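Local coordinates for Two-component system response regulator/GGDEF domain protein (Aeromonas salmonicida, PDB 3LUF) that probably makes cyclic di-GMP from two GTP as a whole protein, of which this chain is the tandem pair of magnesium-binding receiver domains, at residues D132-T135 against S136-T140; D60-S63 against G64-V67; Q22-A25 against Q26-L30. All coordinates share one frame; numbering follows the deposited sequence. Where two conformers were deposited one is given.

Contact 1 (D132-T135 against S136-T140). With MG (magnesium ion), chain F.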
loop_
_atom_site.group_PDB
_atom_site.type_symbol
_atom_site.label_atom_id
_atom_site.label_comp_id
_atom_site.label_asym_id
_atom_site.label_seq_id
_atom_site.Cartn_x
_atom_site.Cartn_y
_atom_site.Cartn_z
ATOM N N ASP B 132 1.985 22.511 4.144
ATOM C CA ASP B 132 2.112 23.943 4.486
ATOM C C ASP B 132 3.173 24.247 5.549
ATOM O O ASP B 132 3.504 25.415 5.786
ATOM C CB ASP B 132 0.767 24.528 4.892
ATOM C CG ASP B 132 0.191 23.857 6.104
ATOM O OD1 ASP B 132 0.140 22.609 6.155
ATOM O OD2 ASP B 132 -0.232 24.585 7.017
ATOM N N SER B 133 3.690 23.213 6.190
ATOM C CA SER B 133 4.818 23.391 7.119
ATOM C C SER B 133 6.158 23.090 6.443
ATOM O O SER B 133 6.402 21.957 6.017
ATOM C CB SER B 133 4.638 22.485 8.328
ATOM O OG SER B 133 3.381 22.708 8.930
ATOM N N ARG B 134 7.031 24.097 6.369
ATOM C CA ARG B 134 8.372 23.942 5.779
ATOM C C ARG B 134 9.151 22.781 6.418
ATOM O O ARG B 134 9.831 22.040 5.722
ATOM C CB ARG B 134 9.182 25.252 5.898
ATOM C CG ARG B 134 10.381 25.369 4.944
ATOM C CD ARG B 134 11.469 26.327 5.477
ATOM N NE ARG B 134 11.813 25.983 6.861
ATOM C CZ ARG B 134 12.730 25.084 7.223
ATOM N NH1 ARG B 134 12.931 24.832 8.505
ATOM N NH2 ARG B 134 13.452 24.432 6.313
ATOM N N THR B 135 9.025 22.615 7.742
ATOM C CA THR B 135 9.728 21.546 8.476
ATOM C C THR B 135 9.328 20.149 8.022
ATOM O O THR B 135 10.181 19.342 7.645
ATOM C CB THR B 135 9.521 21.683 10.018
ATOM O OG1 THR B 135 10.116 22.908 10.454
ATOM C CG2 THR B 135 10.153 20.511 10.794
ATOM N N SER B 136 8.038 19.842 8.072
ATOM C CA SER B 136 7.635 18.525 7.609
ATOM C C SER B 136 7.775 18.426 6.092
ATOM O O SER B 136 8.157 17.368 5.590
ATOM C CB SER B 136 6.250 18.145 8.099
ATOM O OG SER B 136 5.329 19.168 7.776
ATOM N N ARG B 137 7.492 19.517 5.366
ATOM C CA ARG B 137 7.623 19.503 3.903
ATOM C C ARG B 137 9.052 19.149 3.481
ATOM O O ARG B 137 9.258 18.285 2.620
ATOM C CB ARG B 137 7.182 20.836 3.254
ATOM C CG ARG B 137 7.281 20.861 1.718
ATOM C CD ARG B 137 6.633 22.117 1.144
ATOM N NE ARG B 137 7.445 23.310 1.385
ATOM C CZ ARG B 137 7.199 24.259 2.296
ATOM N NH1 ARG B 137 6.135 24.230 3.097
ATOM N NH2 ARG B 137 8.065 25.269 2.405
ATOM N N HIS B 138 10.038 19.810 4.095
ATOM C CA HIS B 138 11.450 19.535 3.768
ATOM C C HIS B 138 11.929 18.154 4.217
ATOM O O HIS B 138 12.769 17.547 3.554
ATOM C CB HIS B 138 12.362 20.660 4.289
ATOM C CG HIS B 138 12.275 21.916 3.476
ATOM N ND1 HIS B 138 13.136 22.981 3.641
ATOM C CD2 HIS B 138 11.418 22.275 2.486
ATOM C CE1 HIS B 138 12.818 23.934 2.783
ATOM N NE2 HIS B 138 11.782 23.529 2.069
ATOM N N ARG B 139 11.384 17.660 5.320
ATOM C CA ARG B 139 11.742 16.335 5.791
ATOM C C ARG B 139 11.259 15.289 4.786
ATOM O O ARG B 139 11.994 14.369 4.434
ATOM C CB ARG B 139 11.136 16.058 7.170
ATOM C CG ARG B 139 11.387 14.639 7.646
ATOM C CD ARG B 139 10.986 14.410 9.090
ATOM N NE ARG B 139 9.538 14.454 9.275
ATOM C CZ ARG B 139 8.893 15.397 9.968
ATOM N NH1 ARG B 139 9.562 16.394 10.553
ATOM N NH2 ARG B 139 7.574 15.339 10.087
ATOM N N THR B 140 10.024 15.457 4.309
ATOM C CA THR B 140 9.445 14.484 3.400
ATOM C C THR B 140 10.187 14.534 2.071
ATOM O O THR B 140 10.472 13.488 1.481
ATOM C CB THR B 140 7.938 14.767 3.195
ATOM O OG1 THR B 140 7.283 14.645 4.453
ATOM C CG2 THR B 140 7.320 13.775 2.257
HETATM MG MG MG F . -0.471 21.201 7.381
HETATM O O HOH W 1 -0.508 22.455 9.096
HETATM O O HOH W 2 1.566 20.781 7.753
HETATM O O HOH W 3 -0.918 19.497 8.551
#
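Asp132 C lies at the edge of the Arg137 guanidinium, 3.8 Å from NH1. The Asp132 carboxylate OD1 binds magnesium at 2.0 Å, and OD2 accepts a hydrogen bond from a metal-bound water. Ser133 sits at the N-cap position, and its O accepts from Arg137 N at 2.8 Å. In one of two conformers, its OG is hydrogen-bonded to a second metal-bound water. Ser133 CB packs against Ser136 OG, whose polar partner is Asp131. Arg134 meets two side chains, those of Arg137 and His138. With CG anti to the backbone N (chi1 -161°), CG sits over one face of the His138 ring, offset toward the rim, in a CH-pi contact 3.7 Å from the centroid. The Arg134 guanidinium stands nearly perpendicular to that ring and to the Arg137 guanidinium. Arg134 CA lies over one face of the latter, which is held by Asp131 O and a salt bridge from NE to Glu153. Thr135 O accepts from Arg139 N at 3.1 Å. Asp176 OD2 and the backbone O of Tyr178 complete the protein ligands, beside three waters. This is the Asp132 side of the magnesium site, where strand 126-130 passes into helix 134-145 of a CheY-like receiver domain.

Contact 2 (D60-S63 against G64-V67)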
loop_
_atom_site.group_PDB
_atom_site.type_symbol
_atom_site.label_atom_id
_atom_site.label_comp_id
_atom_site.label_asym_id
_atom_site.label_seq_id
_atom_site.Cartn_x
_atom_site.Cartn_y
_atom_site.Cartn_z
ATOM N N ASP B 60 39.745 -4.535 3.945
ATOM C CA ASP B 60 40.441 -3.243 4.025
ATOM C C ASP B 60 39.534 -2.114 4.587
ATOM O O ASP B 60 39.872 -0.898 4.546
ATOM C CB ASP B 60 41.065 -2.895 2.668
ATOM C CG ASP B 60 40.056 -2.906 1.523
ATOM O OD1 ASP B 60 38.876 -3.267 1.760
ATOM O OD2 ASP B 60 40.475 -2.606 0.369
ATOM N N ALA B 61 38.436 -2.522 5.207
ATOM C CA ALA B 61 37.547 -1.591 5.908
ATOM C C ALA B 61 36.648 -2.396 6.832
ATOM O O ALA B 61 35.474 -2.566 6.562
ATOM C CB ALA B 61 36.739 -0.713 4.911
ATOM N N PRO B 62 37.227 -2.924 7.930
ATOM C CA PRO B 62 36.543 -3.921 8.741
ATOM C C PRO B 62 35.532 -3.347 9.718
ATOM O O PRO B 62 34.815 -4.116 10.355
ATOM C CB PRO B 62 37.688 -4.551 9.523
ATOM C CG PRO B 62 38.696 -3.458 9.625
ATOM C CD PRO B 62 38.631 -2.730 8.357
ATOM N N SER B 63 35.495 -2.020 9.850
ATOM C CA SER B 63 34.543 -1.350 10.765
ATOM C C SER B 63 33.716 -0.266 10.042
ATOM O O SER B 63 33.510 0.827 10.587
ATOM C CB SER B 63 35.300 -0.749 11.962
ATOM O OG SER B 63 35.968 -1.785 12.712
ATOM N N GLY B 64 33.292 -0.537 8.806
ATOM C CA GLY B 64 32.356 0.358 8.143
ATOM C C GLY B 64 32.965 1.550 7.408
ATOM O O GLY B 64 32.227 2.380 6.913
ATOM N N GLU B 65 34.299 1.647 7.356
ATOM C CA GLU B 65 34.989 2.761 6.676
ATOM C C GLU B 65 34.632 2.985 5.203
ATOM O O GLU B 65 34.742 4.103 4.714
ATOM C CB GLU B 65 36.513 2.657 6.845
ATOM C CG GLU B 65 36.906 2.671 8.331
ATOM C CD GLU B 65 37.022 1.279 8.947
ATOM O OE1 GLU B 65 36.486 0.304 8.378
ATOM O OE2 GLU B 65 37.639 1.170 10.033
ATOM N N ALA B 66 34.229 1.927 4.488
ATOM C CA ALA B 66 33.878 2.059 3.076
ATOM C C ALA B 66 32.659 2.946 2.831
ATOM O O ALA B 66 32.538 3.531 1.752
ATOM C CB ALA B 66 33.712 0.689 2.407
ATOM N N VAL B 67 31.815 3.100 3.852
ATOM C CA VAL B 67 30.586 3.902 3.696
ATOM C C VAL B 67 30.944 5.358 3.420
ATOM O O VAL B 67 30.514 5.938 2.426
ATOM C CB VAL B 67 29.656 3.782 4.920
ATOM C CG1 VAL B 67 28.445 4.770 4.824
ATOM C CG2 VAL B 67 29.147 2.331 5.057
HETATM O O HOH W 4 33.270 -0.975 5.310
#
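Glu65 OE1 accepts a hydrogen bond from Ser63 N at 2.9 Å, the one direct hydrogen bond between 60-63 and 64-67. The donor meets the syn side of the oxygen but stands 24° out of the carboxylate plane, and the N-H...O angle is 147°. The carboxylate thus folds back over the residues just before the helix. Its chain makes this possible by bending at chi2 (92°), after leaving the backbone with CG beside the backbone N. The same OE1 lies 3.1 Å from Ala61 C and also comes close to Pro62 N, which has no hydrogen to give. OE1 thus faces the Ala61-Pro62 link as well as Ser63 N. Glu65 OE2 lies on the Ser63 side, 3.6 Å from Ser63 CB.

Ala61 forms the buried side. Its CB points toward the helix and meets Glu65 CB at 3.9 Å and Ala66 CB at 4.2 Å. A water joins the two backbones here: it donates to Ala61 O at 3.0 Å and accepts from Ala66 N at 3.2 Å. It links the loop to an N-H of the first helical turn. Gly64 makes the bend with a positive phi.

The contact joins the loop after strand 49-55 to the start of helix 65-72 in the first receiver domain. The magnesium ligands Asp55 and Thr57 lie at the beginning of this connection. Asp60 ties the loop to the backbone N atoms of Leu38 and Glu39. Gly64 is backbone-bonded to Leu56, Ala66 rests on Leu58, and Val67 packs on Val77 and Ile79 of strand 77-81.

Contact 3 (Q22-A25 against Q26-L30)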
loop_
_atom_site.group_PDB
_atom_site.type_symbol
_atom_site.label_atom_id
_atom_site.label_comp_id
_atom_site.label_asym_id
_atom_site.label_seq_id
_atom_site.Cartn_x
_atom_site.Cartn_y
_atom_site.Cartn_z
ATOM N N GLN B 22 23.606 -12.775 -8.635
ATOM C CA GLN B 22 22.642 -13.639 -9.328
ATOM C C GLN B 22 21.229 -13.051 -9.313
ATOM O O GLN B 22 20.559 -12.999 -10.344
ATOM C CB GLN B 22 22.641 -15.029 -8.695
ATOM C CG GLN B 22 21.694 -16.060 -9.332
ATOM C CD GLN B 22 21.718 -17.372 -8.557
ATOM O OE1 GLN B 22 21.928 -17.371 -7.337
ATOM N NE2 GLN B 22 21.517 -18.498 -9.250
ATOM N N ALA B 23 20.790 -12.597 -8.141
ATOM C CA ALA B 23 19.440 -12.056 -7.986
ATOM C C ALA B 23 19.266 -10.723 -8.722
ATOM O O ALA B 23 18.252 -10.515 -9.410
ATOM C CB ALA B 23 19.078 -11.918 -6.541
ATOM N N ILE B 24 20.248 -9.827 -8.599
ATOM C CA ILE B 24 20.120 -8.508 -9.218
ATOM C C ILE B 24 20.203 -8.635 -10.767
ATOM O O ILE B 24 19.444 -7.961 -11.510
ATOM C CB ILE B 24 21.159 -7.535 -8.625
ATOM C CG1 ILE B 24 20.794 -7.240 -7.176
ATOM C CG2 ILE B 24 21.201 -6.225 -9.426
ATOM C CD1 ILE B 24 21.900 -6.539 -6.382
ATOM N N ALA B 25 21.062 -9.543 -11.234
ATOM C CA ALA B 25 21.235 -9.803 -12.658
ATOM C C ALA B 25 19.963 -10.404 -13.256
ATOM O O ALA B 25 19.630 -10.116 -14.408
ATOM C CB ALA B 25 22.418 -10.748 -12.913
ATOM N N GLN B 26 19.263 -11.229 -12.480
ATOM C CA GLN B 26 18.124 -11.948 -13.032
ATOM C C GLN B 26 16.855 -11.118 -12.957
ATOM O O GLN B 26 16.007 -11.205 -13.834
ATOM C CB GLN B 26 17.983 -13.293 -12.333
ATOM C CG GLN B 26 16.716 -14.080 -12.611
ATOM C CD GLN B 26 16.611 -15.195 -11.595
ATOM O OE1 GLN B 26 17.276 -16.217 -11.722
ATOM N NE2 GLN B 26 15.830 -14.980 -10.556
ATOM N N GLN B 27 16.751 -10.278 -11.941
ATOM C CA GLN B 27 15.517 -9.593 -11.644
ATOM C C GLN B 27 15.516 -8.107 -11.955
ATOM O O GLN B 27 14.471 -7.475 -11.898
ATOM C CB GLN B 27 15.138 -9.835 -10.169
ATOM C CG GLN B 27 14.968 -11.305 -9.847
ATOM C CD GLN B 27 14.663 -11.541 -8.381
ATOM O OE1 GLN B 27 13.745 -10.937 -7.814
ATOM N NE2 GLN B 27 15.428 -12.429 -7.764
ATOM N N THR B 28 16.678 -7.535 -12.276
ATOM C CA THR B 28 16.752 -6.134 -12.697
ATOM C C THR B 28 17.487 -5.966 -14.028
ATOM O O THR B 28 18.102 -6.921 -14.536
ATOM C CB THR B 28 17.466 -5.240 -11.662
ATOM O OG1 THR B 28 18.887 -5.308 -11.839
ATOM C CG2 THR B 28 17.078 -5.647 -10.224
ATOM N N GLY B 29 17.418 -4.746 -14.552
ATOM C CA GLY B 29 18.165 -4.357 -15.753
ATOM C C GLY B 29 19.495 -3.675 -15.491
ATOM O O GLY B 29 20.090 -3.082 -16.399
ATOM N N LEU B 30 19.991 -3.765 -14.260
ATOM C CA LEU B 30 21.229 -3.078 -13.871
ATOM C C LEU B 30 22.517 -3.834 -14.229
ATOM O O LEU B 30 22.598 -5.048 -14.037
ATOM C CB LEU B 30 21.212 -2.816 -12.358
ATOM C CG LEU B 30 20.100 -1.875 -11.893
ATOM C CD1 LEU B 30 19.973 -1.956 -10.368
ATOM C CD2 LEU B 30 20.397 -0.496 -12.338
#
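Ile24 and Thr28 meet where helix 14-27 ends, in a beta-alpha-beta unit of the first receiver domain, and an ST turn carries the chain onward. The tight part centres on Ile24 O. It accepts from Thr28 N at 2.9 Å and from Thr28 OG1 at 2.7 Å, the two donors coming from opposite faces of the carbonyl plane. The hydroxyl stands 35° out of that plane. Thr28 places OG1 between its own backbone N and carbonyl carbon (chi1 84°), which turns the hydroxyl back to the helix. The two side chains lie side by side and point the same way, with Ile24 CG2 3.5 Å from Thr28 OG1. Farther on, Ile24 CG2 touches Leu30 CB more loosely. Ile24 and Leu30 are buried: Ile24 rests on strands 6-10 and 31-35, and Leu30 reaches Ile7 and Val116.

The solvent side is looser. Gln22 and Gln26 are exposed, and Gln26 N makes only weak bonds, to Gln22 O and Ala23 O. Gln27 is partly exposed. Its N bonds to Ala23 O at 3.0 Å, its CB and CG lie against that same oxygen, and its OE1 is held by Gln110 of helix 106-122. The ST turn is closed by Leu30 N, which donates to Thr28 OG1 at 3.1 Å with an N-H...O angle of 165°.

How the contacts relate
From the N terminus, contact 3 comes first. It closes the end of helix 14-27 and leads into strand 31-35. Contact 2 follows, closing the loop between strand 49-55 and helix 65-72 of the same receiver domain. Contact 1 opens only in the second domain, after strand 126-130, and starts helix 134-145. The three are in series, so none nests within or crosses another. None touches another: contacts 2 and 3 are about 16 Å apart at their nearest atoms, while contacts 1 and 3 lie on opposite sides of the chain's centre. Contact 1 includes a magnesium ligand, and contact 2 follows the first domain's metal ligands in sequence.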